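Local structure of vestitone reductase (Medicago sativa, 2P4H) at residues G74-S83 / T116-S124; L209-I217 / L263-L273. The protein catalyses the stereospecific, NADPH-dependent reduction of (3R)-vestitone to an isoflavanol, the penultimate step in making the defence compound medicarpin. All coordinates share one frame; numbering follows the deposited sequence.

Interaction 1 (G74-S83 / T116-S124); sequences GCVGIFHTAS and TVKRFIYTS
Ile-78 and Phe-120 meet in the tight part of this contact, where strands 77-80 and 119-124 run parallel as neighbours in the Rossmann sheet. CG2 of Ile-78 lies 3.7 Å from CE2 of Phe-120. The same ring reaches His-80, whose CB is 3.7 Å from Phe-120 CZ. Helix 95-111, in the crossover between the strands, covers this face. On the other face Phe-79 lies alongside Ile-121, and Phe-79 CE1 lies 3.6 Å from Ile-121 CD1. The Phe-79 ring leans toward its neighbour because CG is anti to the carbonyl carbon (chi1 -63°). Helix 227-239 covers that face. Between the faces, Ile-121 N gives a nearly straight bond to Ile-78 O (2.8 Å, 172°), and His-80 N bonds to Ile-121 O.

The start of the contact lies toward solvent. Thr-116 OG1 donates to Cys-75 O (2.7 Å) from above the carbonyl plane, and water 1 links the same hydroxyl to Gly-74 N. Lys-118 N bonds to Val-76 O (2.8 Å). At the far end Thr-123 lies close to Leu-13, a predicted NADP(+)-binding residue. Main-chain bonds thus hold the pairing into the exposed end, where apolar cover gives way to hydroxyl and water.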
loop_
_atom_site.group_PDB
_atom_site.type_symbol
_atom_site.label_atom_id
_atom_site.label_comp_id
_atom_site.label_asym_id
_atom_site.label_seq_id
_atom_site.Cartn_x
_atom_site.Cartn_y
_atom_site.Cartn_z
ATOM N N GLY A 74 17.898 1.484 17.205
ATOM C CA GLY A 74 17.074 0.894 18.246
ATOM C C GLY A 74 15.703 0.384 17.839
ATOM O O GLY A 74 14.924 -0.043 18.694
ATOM N N CYS A 75 15.398 0.414 16.544
ATOM C CA CYS A 75 14.097 -0.046 16.064
ATOM C C CYS A 75 13.997 -1.559 15.903
ATOM O O CYS A 75 14.959 -2.222 15.521
ATOM C CB CYS A 75 13.763 0.626 14.729
ATOM S SG CYS A 75 13.408 2.385 14.865
ATOM N N VAL A 76 12.816 -2.097 16.196
ATOM C CA VAL A 76 12.577 -3.529 16.073
ATOM C C VAL A 76 12.027 -3.843 14.687
ATOM O O VAL A 76 12.040 -4.989 14.246
ATOM C CB VAL A 76 11.577 -4.027 17.145
ATOM C CG1 VAL A 76 12.149 -3.790 18.534
ATOM C CG2 VAL A 76 10.241 -3.315 16.991
ATOM N N GLY A 77 11.543 -2.813 14.001
ATOM C CA GLY A 77 11.010 -3.013 12.669
ATOM C C GLY A 77 11.115 -1.770 11.810
ATOM O O GLY A 77 11.206 -0.653 12.322
ATOM N N ILE A 78 11.123 -1.979 10.497
ATOM C CA ILE A 78 11.177 -0.894 9.528
ATOM C C ILE A 78 10.085 -1.165 8.503
ATOM O O ILE A 78 10.054 -2.239 7.892
ATOM C CB ILE A 78 12.534 -0.830 8.782
ATOM C CG1 ILE A 78 13.666 -0.489 9.756
ATOM C CG2 ILE A 78 12.468 0.215 7.669
ATOM C CD1 ILE A 78 15.057 -0.606 9.137
ATOM N N PHE A 79 9.179 -0.207 8.343
ATOM C CA PHE A 79 8.099 -0.318 7.367
ATOM C C PHE A 79 8.405 0.726 6.301
ATOM O O PHE A 79 8.199 1.925 6.510
ATOM C CB PHE A 79 6.734 -0.020 8.001
ATOM C CG PHE A 79 6.317 -0.990 9.084
ATOM C CD1 PHE A 79 6.999 -2.187 9.287
ATOM C CD2 PHE A 79 5.215 -0.706 9.887
ATOM C CE1 PHE A 79 6.589 -3.088 10.275
ATOM C CE2 PHE A 79 4.798 -1.598 10.876
ATOM C CZ PHE A 79 5.485 -2.790 11.071
ATOM N N HIS A 80 8.913 0.267 5.163
ATOM C CA HIS A 80 9.270 1.165 4.077
ATOM C C HIS A 80 8.102 1.318 3.106
ATOM O O HIS A 80 7.900 0.478 2.225
ATOM C CB HIS A 80 10.508 0.630 3.348
ATOM C CG HIS A 80 11.120 1.619 2.410
ATOM N ND1 HIS A 80 12.018 1.269 1.425
ATOM C CD2 HIS A 80 10.966 2.960 2.322
ATOM C CE1 HIS A 80 12.388 2.355 0.768
ATOM N NE2 HIS A 80 11.764 3.394 1.293
ATOM N N THR A 81 7.344 2.401 3.272
ATOM C CA THR A 81 6.170 2.672 2.439
ATOM C C THR A 81 6.389 3.789 1.422
ATOM O O THR A 81 5.530 4.039 0.574
ATOM C CB THR A 81 4.950 3.087 3.297
ATOM O OG1 THR A 81 5.036 4.486 3.607
ATOM C CG2 THR A 81 4.913 2.296 4.597
ATOM N N ALA A 82 7.535 4.457 1.510
ATOM C CA ALA A 82 7.847 5.571 0.619
ATOM C C ALA A 82 8.600 5.203 -0.655
ATOM O O ALA A 82 9.319 4.204 -0.710
ATOM C CB ALA A 82 8.633 6.628 1.386
ATOM N N SER A 83 8.421 6.036 -1.675
ATOM C CA SER A 83 9.079 5.874 -2.967
ATOM C C SER A 83 9.510 7.254 -3.459
ATOM O O SER A 83 8.921 8.267 -3.081
ATOM C CB SER A 83 8.135 5.232 -3.988
ATOM O OG SER A 83 8.118 3.820 -3.853
ATOM N N THR A 116 18.976 -4.586 16.170
ATOM C CA THR A 116 17.618 -4.709 16.689
ATOM C C THR A 116 16.468 -4.978 15.717
ATOM O O THR A 116 15.434 -5.505 16.125
ATOM C CB THR A 116 17.251 -3.451 17.491
ATOM O OG1 THR A 116 17.444 -2.292 16.671
ATOM C CG2 THR A 116 18.131 -3.331 18.728
ATOM N N VAL A 117 16.622 -4.614 14.449
ATOM C CA VAL A 117 15.539 -4.831 13.489
ATOM C C VAL A 117 15.285 -6.316 13.228
ATOM O O VAL A 117 16.181 -7.038 12.786
ATOM C CB VAL A 117 15.825 -4.123 12.146
ATOM C CG1 VAL A 117 14.748 -4.481 11.129
ATOM C CG2 VAL A 117 15.865 -2.613 12.350
ATOM N N LYS A 118 14.063 -6.767 13.502
ATOM C CA LYS A 118 13.712 -8.167 13.289
ATOM C C LYS A 118 12.971 -8.396 11.975
ATOM O O LYS A 118 12.931 -9.516 11.468
ATOM C CB LYS A 118 12.894 -8.708 14.469
ATOM C CG LYS A 118 11.599 -7.980 14.775
ATOM C CD LYS A 118 10.933 -8.603 15.999
ATOM C CE LYS A 118 9.607 -7.941 16.328
ATOM N NZ LYS A 118 8.972 -8.577 17.516
ATOM N N ARG A 119 12.380 -7.342 11.425
ATOM C CA ARG A 119 11.691 -7.464 10.147
ATOM C C ARG A 119 11.662 -6.139 9.395
ATOM O O ARG A 119 11.425 -5.080 9.981
ATOM C CB ARG A 119 10.250 -7.957 10.327
ATOM C CG ARG A 119 9.596 -8.378 9.008
ATOM C CD ARG A 119 9.907 -9.826 8.643
ATOM N NE ARG A 119 8.908 -10.726 9.216
ATOM C CZ ARG A 119 8.799 -12.023 8.940
ATOM N NH1 ARG A 119 9.635 -12.609 8.094
ATOM N NH2 ARG A 119 7.822 -12.728 9.490
ATOM N N PHE A 120 11.920 -6.220 8.094
ATOM C CA PHE A 120 11.891 -5.071 7.194
ATOM C C PHE A 120 10.724 -5.367 6.260
ATOM O O PHE A 120 10.737 -6.373 5.550
ATOM C CB PHE A 120 13.202 -4.980 6.399
ATOM C CG PHE A 120 13.270 -3.808 5.457
ATOM C CD1 PHE A 120 12.593 -3.830 4.242
ATOM C CD2 PHE A 120 14.016 -2.677 5.788
ATOM C CE1 PHE A 120 12.657 -2.746 3.369
ATOM C CE2 PHE A 120 14.087 -1.589 4.923
ATOM C CZ PHE A 120 13.407 -1.621 3.711
ATOM N N ILE A 121 9.710 -4.511 6.282
ATOM C CA ILE A 121 8.539 -4.727 5.442
ATOM C C ILE A 121 8.440 -3.653 4.372
ATOM O O ILE A 121 8.335 -2.457 4.665
ATOM C CB ILE A 121 7.248 -4.752 6.285
ATOM C CG1 ILE A 121 7.385 -5.806 7.386
ATOM C CG2 ILE A 121 6.053 -5.083 5.402
ATOM C CD1 ILE A 121 6.138 -5.998 8.236
ATOM N N TYR A 122 8.482 -4.102 3.124
ATOM C CA TYR A 122 8.423 -3.215 1.972
ATOM C C TYR A 122 7.050 -3.230 1.327
ATOM O O TYR A 122 6.493 -4.293 1.052
ATOM C CB TYR A 122 9.463 -3.638 0.934
ATOM C CG TYR A 122 9.524 -2.712 -0.254
ATOM C CD1 TYR A 122 10.054 -1.428 -0.122
ATOM C CD2 TYR A 122 9.022 -3.096 -1.498
ATOM C CE1 TYR A 122 10.082 -0.546 -1.193
ATOM C CE2 TYR A 122 9.045 -2.211 -2.584
ATOM C CZ TYR A 122 9.578 -0.939 -2.414
ATOM O OH TYR A 122 9.600 -0.044 -3.462
ATOM N N THR A 123 6.518 -2.041 1.080
ATOM C CA THR A 123 5.218 -1.888 0.450
ATOM C C THR A 123 5.338 -2.006 -1.064
ATOM O O THR A 123 5.985 -1.169 -1.696
ATOM C CB THR A 123 4.612 -0.502 0.783
ATOM O OG1 THR A 123 4.267 -0.451 2.174
ATOM C CG2 THR A 123 3.375 -0.234 -0.057
ATOM N N SER A 124 4.744 -3.046 -1.647
ATOM C CA SER A 124 4.769 -3.187 -3.097
ATOM C C SER A 124 3.376 -2.903 -3.649
ATOM O O SER A 124 2.519 -2.377 -2.933
ATOM C CB SER A 124 5.262 -4.569 -3.533
ATOM O OG SER A 124 5.562 -4.547 -4.924
HETATM O O HOH W 1 19.728 -0.633 16.825
HETATM O O HOH W 2 10.862 2.475 -2.699
#

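Interaction 2 (L209-I217 / L263-L273)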
loop_
_atom_site.group_PDB
_atom_site.type_symbol
_atom_site.label_atom_id
_atom_site.label_comp_id
_atom_site.label_asym_id
_atom_site.label_seq_id
_atom_site.Cartn_x
_atom_site.Cartn_y
_atom_site.Cartn_z
ATOM N N LEU A 209 -18.106 5.368 -8.691
ATOM C CA LEU A 209 -19.558 5.332 -8.861
ATOM C C LEU A 209 -20.315 6.365 -8.023
ATOM O O LEU A 209 -21.449 6.715 -8.352
ATOM C CB LEU A 209 -20.105 3.927 -8.577
ATOM C CG LEU A 209 -19.687 2.810 -9.541
ATOM C CD1 LEU A 209 -20.443 1.538 -9.172
ATOM C CD2 LEU A 209 -19.986 3.202 -10.986
ATOM N N VAL A 210 -19.703 6.857 -6.949
ATOM C CA VAL A 210 -20.368 7.861 -6.117
ATOM C C VAL A 210 -19.705 9.234 -6.176
ATOM O O VAL A 210 -20.327 10.238 -5.826
ATOM C CB VAL A 210 -20.437 7.428 -4.634
ATOM C CG1 VAL A 210 -21.271 6.163 -4.500
ATOM C CG2 VAL A 210 -19.042 7.217 -4.085
ATOM N N LEU A 211 -18.450 9.275 -6.620
ATOM C CA LEU A 211 -17.684 10.520 -6.715
ATOM C C LEU A 211 -17.479 11.002 -8.143
ATOM O O LEU A 211 -17.365 12.205 -8.391
ATOM C CB LEU A 211 -16.305 10.348 -6.069
ATOM C CG LEU A 211 -16.186 10.387 -4.547
ATOM C CD1 LEU A 211 -14.780 9.988 -4.125
ATOM C CD2 LEU A 211 -16.508 11.786 -4.063
ATOM N N GLY A 212 -17.416 10.063 -9.080
ATOM C CA GLY A 212 -17.195 10.434 -10.463
ATOM C C GLY A 212 -18.360 10.176 -11.393
ATOM O O GLY A 212 -19.464 9.845 -10.960
ATOM N N LYS A 213 -18.104 10.337 -12.686
ATOM C CA LYS A 213 -19.119 10.120 -13.702
ATOM C C LYS A 213 -18.727 8.936 -14.573
ATOM O O LYS A 213 -17.611 8.425 -14.476
ATOM C CB LYS A 213 -19.279 11.374 -14.562
ATOM C CG LYS A 213 -19.781 12.583 -13.786
ATOM C CD LYS A 213 -19.844 13.824 -14.659
ATOM C CE LYS A 213 -18.461 14.235 -15.137
ATOM N NZ LYS A 213 -18.509 15.474 -15.960
ATOM N N LYS A 214 -19.652 8.504 -15.422
ATOM C CA LYS A 214 -19.416 7.376 -16.310
ATOM C C LYS A 214 -18.139 7.545 -17.131
ATOM O O LYS A 214 -17.443 6.570 -17.413
ATOM C CB LYS A 214 -20.613 7.194 -17.245
ATOM C CG LYS A 214 -20.525 5.978 -18.147
ATOM C CD LYS A 214 -21.767 5.851 -19.014
ATOM C CE LYS A 214 -21.682 4.640 -19.927
ATOM N NZ LYS A 214 -22.885 4.519 -20.797
ATOM N N GLU A 215 -17.831 8.784 -17.506
ATOM C CA GLU A 215 -16.642 9.069 -18.307
ATOM C C GLU A 215 -15.332 8.808 -17.567
ATOM O O GLU A 215 -14.279 8.672 -18.190
ATOM C CB GLU A 215 -16.656 10.525 -18.791
ATOM C CG GLU A 215 -17.860 10.905 -19.640
ATOM C CD GLU A 215 -19.047 11.357 -18.811
ATOM O OE1 GLU A 215 -19.564 10.554 -18.008
ATOM O OE2 GLU A 215 -19.463 12.525 -18.964
ATOM N N GLN A 216 -15.393 8.741 -16.242
ATOM C CA GLN A 216 -14.196 8.501 -15.448
ATOM C C GLN A 216 -13.955 7.025 -15.151
ATOM O O GLN A 216 -13.040 6.679 -14.407
ATOM C CB GLN A 216 -14.269 9.285 -14.137
ATOM C CG GLN A 216 -14.142 10.789 -14.317
ATOM C CD GLN A 216 -14.231 11.539 -13.005
ATOM O OE1 GLN A 216 -15.267 11.528 -12.342
ATOM N NE2 GLN A 216 -13.141 12.195 -12.622
ATOM N N ILE A 217 -14.769 6.152 -15.735
ATOM C CA ILE A 217 -14.610 4.720 -15.512
ATOM C C ILE A 217 -13.488 4.133 -16.367
ATOM O O ILE A 217 -13.491 4.256 -17.594
ATOM C CB ILE A 217 -15.922 3.953 -15.803
ATOM C CG1 ILE A 217 -16.984 4.331 -14.764
ATOM C CG2 ILE A 217 -15.671 2.448 -15.770
ATOM C CD1 ILE A 217 -18.347 3.710 -15.016
ATOM N N LEU A 263 -23.330 -0.599 -3.448
ATOM C CA LEU A 263 -23.492 0.820 -3.170
ATOM C C LEU A 263 -24.909 1.348 -3.379
ATOM O O LEU A 263 -25.363 2.225 -2.640
ATOM C CB LEU A 263 -22.491 1.628 -4.003
ATOM C CG LEU A 263 -21.022 1.272 -3.745
ATOM C CD1 LEU A 263 -20.128 2.083 -4.669
ATOM C CD2 LEU A 263 -20.670 1.541 -2.286
ATOM N N SER A 264 -25.617 0.817 -4.373
ATOM C CA SER A 264 -26.980 1.272 -4.633
ATOM C C SER A 264 -27.904 0.928 -3.471
ATOM O O SER A 264 -28.777 1.714 -3.105
ATOM C CB SER A 264 -27.524 0.638 -5.916
ATOM O OG SER A 264 -26.800 1.079 -7.051
ATOM N N ALA A 265 -27.701 -0.247 -2.888
ATOM C CA ALA A 265 -28.528 -0.688 -1.775
ATOM C C ALA A 265 -28.195 0.020 -0.466
ATOM O O ALA A 265 -29.091 0.400 0.290
ATOM C CB ALA A 265 -28.392 -2.200 -1.598
ATOM N N LYS A 266 -26.909 0.221 -0.203
ATOM C CA LYS A 266 -26.491 0.854 1.043
ATOM C C LYS A 266 -26.514 2.380 1.052
ATOM O O LYS A 266 -26.658 2.983 2.115
ATOM C CB LYS A 266 -25.094 0.360 1.435
ATOM C CG LYS A 266 -24.982 -1.155 1.578
ATOM C CD LYS A 266 -26.010 -1.714 2.554
ATOM C CE LYS A 266 -25.915 -3.233 2.641
ATOM N NZ LYS A 266 -26.978 -3.816 3.511
ATOM N N TYR A 267 -26.379 3.001 -0.116
ATOM C CA TYR A 267 -26.366 4.461 -0.203
ATOM C C TYR A 267 -27.338 4.971 -1.261
ATOM O O TYR A 267 -26.929 5.516 -2.285
ATOM C CB TYR A 267 -24.946 4.949 -0.519
ATOM C CG TYR A 267 -23.904 4.381 0.415
ATOM C CD1 TYR A 267 -23.701 4.924 1.683
ATOM C CD2 TYR A 267 -23.171 3.252 0.055
ATOM C CE1 TYR A 267 -22.792 4.351 2.572
ATOM C CE2 TYR A 267 -22.268 2.670 0.932
ATOM C CZ TYR A 267 -22.084 3.221 2.189
ATOM O OH TYR A 267 -21.209 2.627 3.069
ATOM N N PRO A 268 -28.646 4.808 -1.018
ATOM C CA PRO A 268 -29.674 5.257 -1.960
ATOM C C PRO A 268 -29.658 6.766 -2.205
ATOM O O PRO A 268 -30.247 7.249 -3.172
ATOM C CB PRO A 268 -30.970 4.782 -1.304
ATOM C CG PRO A 268 -30.650 4.846 0.151
ATOM C CD PRO A 268 -29.259 4.254 0.202
ATOM N N GLU A 269 -28.970 7.503 -1.338
ATOM C CA GLU A 269 -28.887 8.957 -1.465
ATOM C C GLU A 269 -28.046 9.412 -2.657
ATOM O O GLU A 269 -28.113 10.572 -3.061
ATOM C CB GLU A 269 -28.312 9.575 -0.186
ATOM C CG GLU A 269 -26.942 9.035 0.206
ATOM C CD GLU A 269 -27.021 7.891 1.202
ATOM O OE1 GLU A 269 -27.926 7.044 1.075
ATOM O OE2 GLU A 269 -26.169 7.835 2.114
ATOM N N TYR A 270 -27.253 8.505 -3.218
ATOM C CA TYR A 270 -26.410 8.850 -4.359
ATOM C C TYR A 270 -26.954 8.313 -5.675
ATOM O O TYR A 270 -27.583 7.257 -5.714
ATOM C CB TYR A 270 -24.990 8.302 -4.168
ATOM C CG TYR A 270 -24.288 8.814 -2.935
ATOM C CD1 TYR A 270 -24.145 10.183 -2.710
ATOM C CD2 TYR A 270 -23.771 7.931 -1.989
ATOM C CE1 TYR A 270 -23.506 10.659 -1.571
ATOM C CE2 TYR A 270 -23.130 8.396 -0.845
ATOM C CZ TYR A 270 -23.003 9.762 -0.642
ATOM O OH TYR A 270 -22.390 10.230 0.496
ATOM N N GLN A 271 -26.712 9.057 -6.749
ATOM C CA GLN A 271 -27.127 8.635 -8.078
ATOM C C GLN A 271 -26.016 7.703 -8.536
ATOM O O GLN A 271 -24.907 8.143 -8.844
ATOM C CB GLN A 271 -27.240 9.840 -9.018
ATOM C CG GLN A 271 -28.573 10.585 -8.944
ATOM C CD GLN A 271 -28.973 10.957 -7.527
ATOM O OE1 GLN A 271 -29.241 10.090 -6.696
ATOM N NE2 GLN A 271 -29.016 12.256 -7.247
ATOM N N ILE A 272 -26.311 6.409 -8.557
ATOM C CA ILE A 272 -25.329 5.403 -8.939
ATOM C C ILE A 272 -25.739 4.634 -10.184
ATOM O O ILE A 272 -26.882 4.191 -10.301
ATOM C CB ILE A 272 -25.124 4.395 -7.785
ATOM C CG1 ILE A 272 -24.597 5.127 -6.546
ATOM C CG2 ILE A 272 -24.174 3.285 -8.212
ATOM C CD1 ILE A 272 -24.523 4.262 -5.307
ATOM N N LEU A 273 -24.802 4.476 -11.113
ATOM C CA LEU A 273 -25.069 3.737 -12.338
ATOM C C LEU A 273 -25.510 2.332 -11.956
ATOM O O LEU A 273 -24.871 1.673 -11.134
ATOM C CB LEU A 273 -23.809 3.655 -13.201
ATOM C CG LEU A 273 -23.357 4.957 -13.865
ATOM C CD1 LEU A 273 -21.949 4.798 -14.403
ATOM C CD2 LEU A 273 -24.324 5.317 -14.984
HETATM O O HOH W 3 -22.402 6.125 -10.868
#
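Leu-263, in the last turn of helix 256-266, meets both Leu-209 and Val-210 through one methyl. Its CD1 is 4.3 Å from Leu-209 CB and 4.2 Å from Val-210 CG1. Leu-263 also packs against Phe-309 and Ile-313 of helix 305-319. The helix gives way at Tyr-267, the first residue to leave helical angles, and a type I beta turn from Tyr-267 to Tyr-270 reverses the chain. The Tyr-267 hydroxyl is held by Asp-310.

Tyr-270 comes next. Its CD2 lies 4.0 Å from Val-210 CG1, and the two side chains cross obliquely. CG of Glu-269 sits over the centre of one face of the Tyr-270 ring. The contact lies away from the annotated sites, probably in the smaller substrate-side region that extended short-chain reductases carry beside the Rossmann domain. Here helix 208-211 packs on the end of helix 256-266 and the segment after its turn.

Ile-272 lies beside Val-210, pointing the same way, with CD1 3.9 Å from Val-210 CG1. That methyl is anti to the carbonyl carbon of Val-210 (chi1 -63°), a rotation that lets it meet Leu-263, Tyr-270 and Ile-272 together. CG2 of Ile-272 turns instead to Leu-209 CB.

At Leu-273 the contact gains a polar link. Water 3 accepts from Leu-273 N (2.9 Å) and donates to Leu-209 O (2.8 Å). The Leu-273 side chain meets Ile-217 tip to tip, CD1 to CD1 at 3.8 Å, and Lys-214 CB packs on the same Leu-273 methyl.

From the N terminus, the chain first forms strand 3-7 and the predicted cofactor-binding turn, then reaches 74-83. Interaction 1 closes the loop that holds helix 95-111 and joins two central strands of the seven-stranded parallel sheet. The chain goes on through helix 158-177 and strand 182-187 to 209-217. Interaction 2 then closes a second loop of 45 residues, which includes strand 245-248 at the sheet's edge. It ties helix 208-211 to the end of helix 256-266. The two loops follow in series and neither nest nor cross. The centres of interaction 1 and interaction 2 are about 38 Å apart. They lie on opposite sides of the chain's centre and do not touch.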